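Long-range contact in EpsJ (Vibrio vulnificus, PDB 2RET), which is a pseudopilin of the type 2 secretion system that forms a binary complex with EpsI and probably contributes to the pseudopilus: residues D121-N126 against T154-G159. Sequence-based numbering, arbitrary orientation.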
ATOM      1  N   ASP B 121      36.576 -13.720  12.559  1.00 14.60           N
ATOM      2  CA  ASP B 121      36.475 -14.527  13.773  1.00 15.57           C
ATOM      3  C   ASP B 121      35.043 -14.927  14.146  1.00 15.24           C
ATOM      4  O   ASP B 121      34.598 -14.740  15.294  1.00 15.15           O
ATOM      5  CB  ASP B 121      37.178 -13.828  14.938  1.00 15.86           C
ATOM      6  CG  ASP B 121      38.703 -13.868  14.819  1.00 17.84           C
ATOM      7  OD1 ASP B 121      39.270 -14.608  13.972  1.00 18.09           O
ATOM      8  OD2 ASP B 121      39.337 -13.149  15.604  1.00 21.67           O
ATOM      9  N   VAL B 122      34.344 -15.496  13.162  1.00 15.28           N
ATOM     10  CA  VAL B 122      33.013 -16.074  13.359  1.00 15.20           C
ATOM     11  C   VAL B 122      33.185 -17.558  13.129  1.00 16.15           C
ATOM     12  O   VAL B 122      33.577 -17.962  12.069  1.00 16.99           O
ATOM     13  CB  VAL B 122      31.966 -15.459  12.403  1.00 14.78           C
ATOM     14  CG1 VAL B 122      30.643 -16.227  12.462  1.00 13.18           C
ATOM     15  CG2 VAL B 122      31.724 -13.998  12.782  1.00 14.41           C
ATOM     16  N   GLU B 123      32.942 -18.370  14.131  1.00 16.88           N
ATOM     17  CA  GLU B 123      33.160 -19.793  13.991  1.00 18.17           C
ATOM     18  C   GLU B 123      31.978 -20.481  13.304  1.00 18.17           C
ATOM     19  O   GLU B 123      32.160 -21.379  12.459  1.00 19.26           O
ATOM     20  CB  GLU B 123      33.413 -20.415  15.367  1.00 18.62           C
ATOM     21  CG  GLU B 123      34.781 -20.017  15.966  1.00 21.25           C
ATOM     22  CD  GLU B 123      34.897 -20.281  17.457  1.00 24.21           C
ATOM     23  OE1 GLU B 123      33.919 -20.761  18.072  1.00 26.24           O
ATOM     24  OE2 GLU B 123      35.985 -20.013  18.012  1.00 27.10           O
ATOM     25  N   GLU B 124      30.772 -20.042  13.646  1.00 17.53           N
ATOM     26  CA  GLU B 124      29.562 -20.767  13.290  1.00 17.18           C
ATOM     27  C   GLU B 124      28.486 -19.761  12.954  1.00 16.24           C
ATOM     28  O   GLU B 124      28.506 -18.621  13.440  1.00 14.91           O
ATOM     29  CB  GLU B 124      29.106 -21.686  14.446  1.00 18.28           C
ATOM     30  CG  GLU B 124      28.091 -22.744  14.015  1.00 22.47           C
ATOM     31  CD  GLU B 124      27.598 -23.631  15.152  1.00 27.65           C
ATOM     32  OE1 GLU B 124      28.421 -24.027  16.028  1.00 28.74           O
ATOM     33  OE2 GLU B 124      26.378 -23.953  15.152  1.00 31.49           O
ATOM     34  N   LEU B 125      27.628 -20.215  12.043  1.00 15.05           N
ATOM     35  CA  LEU B 125      26.365 -19.659  11.690  1.00 14.55           C
ATOM     36  C   LEU B 125      25.309 -20.731  11.972  1.00 13.56           C
ATOM     37  O   LEU B 125      25.384 -21.798  11.435  1.00 12.76           O
ATOM     38  CB  LEU B 125      26.363 -19.295  10.187  1.00 14.93           C
ATOM     39  CG  LEU B 125      25.021 -18.879   9.557  1.00 15.72           C
ATOM     40  CD1 LEU B 125      24.511 -17.608  10.204  1.00 11.14           C
ATOM     41  CD2 LEU B 125      25.102 -18.740   8.016  1.00 15.03           C
ATOM     42  N   ASN B 126      24.340 -20.419  12.819  1.00 13.65           N
ATOM     43  CA  ASN B 126      23.169 -21.258  13.018  1.00 14.82           C
ATOM     44  C   ASN B 126      21.841 -20.481  12.923  1.00 14.26           C
ATOM     45  O   ASN B 126      21.688 -19.428  13.499  1.00 14.96           O
ATOM     46  CB  ASN B 126      23.228 -21.950  14.368  1.00 15.39           C
ATOM     47  CG  ASN B 126      22.197 -23.068  14.487  1.00 19.14           C
ATOM     48  OD1 ASN B 126      22.089 -23.955  13.618  1.00 20.91           O
ATOM     49  ND2 ASN B 126      21.422 -23.020  15.553  1.00 24.14           N
ATOM     50  N   THR B 154      28.452 -17.452  16.412  1.00 11.91           N
ATOM     51  CA  THR B 154      29.399 -17.798  17.448  1.00 10.69           C
ATOM     52  C   THR B 154      30.698 -17.073  17.061  1.00 11.39           C
ATOM     53  O   THR B 154      31.364 -17.409  16.061  1.00  9.07           O
ATOM     54  CB  THR B 154      29.600 -19.321  17.528  1.00 11.28           C
ATOM     55  OG1 THR B 154      28.324 -19.949  17.721  1.00  8.75           O
ATOM     56  CG2 THR B 154      30.635 -19.744  18.697  1.00  8.98           C
ATOM     57  N   LEU B 155      30.995 -16.037  17.848  1.00 12.22           N
ATOM     58  CA  LEU B 155      32.206 -15.275  17.735  1.00 13.08           C
ATOM     59  C   LEU B 155      33.295 -15.862  18.652  1.00 13.31           C
ATOM     60  O   LEU B 155      33.026 -16.318  19.757  1.00 14.04           O
ATOM     61  CB  LEU B 155      31.964 -13.807  18.078  1.00 13.14           C
ATOM     62  CG  LEU B 155      30.833 -13.004  17.424  1.00 14.28           C
ATOM     63  CD1 LEU B 155      31.111 -11.485  17.526  1.00 12.74           C
ATOM     64  CD2 LEU B 155      30.553 -13.438  16.000  1.00 16.73           C
ATOM     65  N   LYS B 156      34.524 -15.835  18.162  1.00 13.41           N
ATOM     66  CA  LYS B 156      35.689 -16.304  18.881  1.00 14.09           C
ATOM     67  C   LYS B 156      35.883 -15.598  20.218  1.00 13.26           C
ATOM     68  O   LYS B 156      36.234 -16.209  21.219  1.00 11.73           O
ATOM     69  CB  LYS B 156      36.938 -16.083  18.017  1.00 14.74           C
ATOM     70  CG  LYS B 156      37.135 -17.133  16.912  1.00 17.71           C
ATOM     71  CD  LYS B 156      38.629 -17.623  16.858  1.00 20.48           C
ATOM     72  CE  LYS B 156      38.777 -19.135  16.522  1.00 21.76           C
ATOM     73  NZ  LYS B 156      40.196 -19.679  16.834  1.00 24.12           N
ATOM     74  N   ASP B 157      35.643 -14.300  20.194  1.00 13.06           N
ATOM     75  CA  ASP B 157      35.819 -13.438  21.346  1.00 13.04           C
ATOM     76  C   ASP B 157      34.529 -13.328  22.186  1.00 13.11           C
ATOM     77  O   ASP B 157      34.527 -13.591  23.374  1.00 13.74           O
ATOM     78  CB  ASP B 157      36.356 -12.061  20.926  1.00 12.38           C
ATOM     79  CG  ASP B 157      35.672 -11.477  19.679  1.00 13.74           C
ATOM     80  OD1 ASP B 157      34.736 -12.069  19.100  1.00 15.16           O
ATOM     81  OD2 ASP B 157      36.103 -10.390  19.240  1.00 17.90           O
ATOM     82  N   TYR B 158      33.429 -12.971  21.572  1.00 13.12           N
ATOM     83  CA  TYR B 158      32.194 -12.697  22.333  1.00 13.35           C
ATOM     84  C   TYR B 158      31.307 -13.928  22.620  1.00 12.86           C
ATOM     85  O   TYR B 158      30.423 -13.859  23.479  1.00 11.95           O
ATOM     86  CB  TYR B 158      31.411 -11.593  21.616  1.00 13.32           C
ATOM     87  CG  TYR B 158      32.095 -10.250  21.752  1.00 13.97           C
ATOM     88  CD1 TYR B 158      32.161  -9.620  22.981  1.00 17.69           C
ATOM     89  CD2 TYR B 158      32.672  -9.610  20.665  1.00 17.85           C
ATOM     90  CE1 TYR B 158      32.777  -8.401  23.132  1.00 17.84           C
ATOM     91  CE2 TYR B 158      33.303  -8.362  20.805  1.00 16.95           C
ATOM     92  CZ  TYR B 158      33.343  -7.768  22.042  1.00 17.99           C
ATOM     93  OH  TYR B 158      33.962  -6.526  22.235  1.00 18.18           O
ATOM     94  N   GLY B 159      31.588 -15.053  21.950  1.00 12.41           N
ATOM     95  CA  GLY B 159      30.737 -16.249  22.028  1.00 12.20           C
ATOM     96  C   GLY B 159      29.474 -16.108  21.171  1.00 11.99           C
ATOM     97  O   GLY B 159      29.463 -15.403  20.151  1.00 10.91           O
TER
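With CG anti to its carbonyl carbon (chi1 -71°) and the chain extended beyond, Glu123 crosses Lys156 at about a right angle; Lys156 bends at chi2 and chi3. Glu123 OE2 rests against the methylenes of Lys156, 3.3 Å from Lys156 CE, whereas Glu123 OE2 and Lys156 NZ, 4.4 Å apart, form no salt bridge. The other carboxylate oxygen, Glu123 OE1, meets the methyl Thr154 CG2 at 3.5 Å. Glu123 and Glu124 together face Thr154, and the helix-like psi of Glu123, with two residues opposite one, is that of a classic beta bulge. Glu123 N reaches Thr154 O at 2.7 Å, nearly along the C=O axis (172°), and Thr154 N returns to Glu124 O at 3.2 Å. Beyond the bulge, Lys156 N bonds straight (171°) to Asp121 O at 3.1 Å, from above the carbonyl plane. Val122 and Leu155, a non-hydrogen-bonded antiparallel pair, lie side by side on the buried face, with Val122 CG2 tight against Leu155 CD2 at 3.5 Å. The contact joins the start of strand 122-130 to the end of strand 148-155, where a tight turn leads into strand 159-166; helix 10-32 reaches Asp121 and Leu155 through Arg17, which also salt-bridges Asp157.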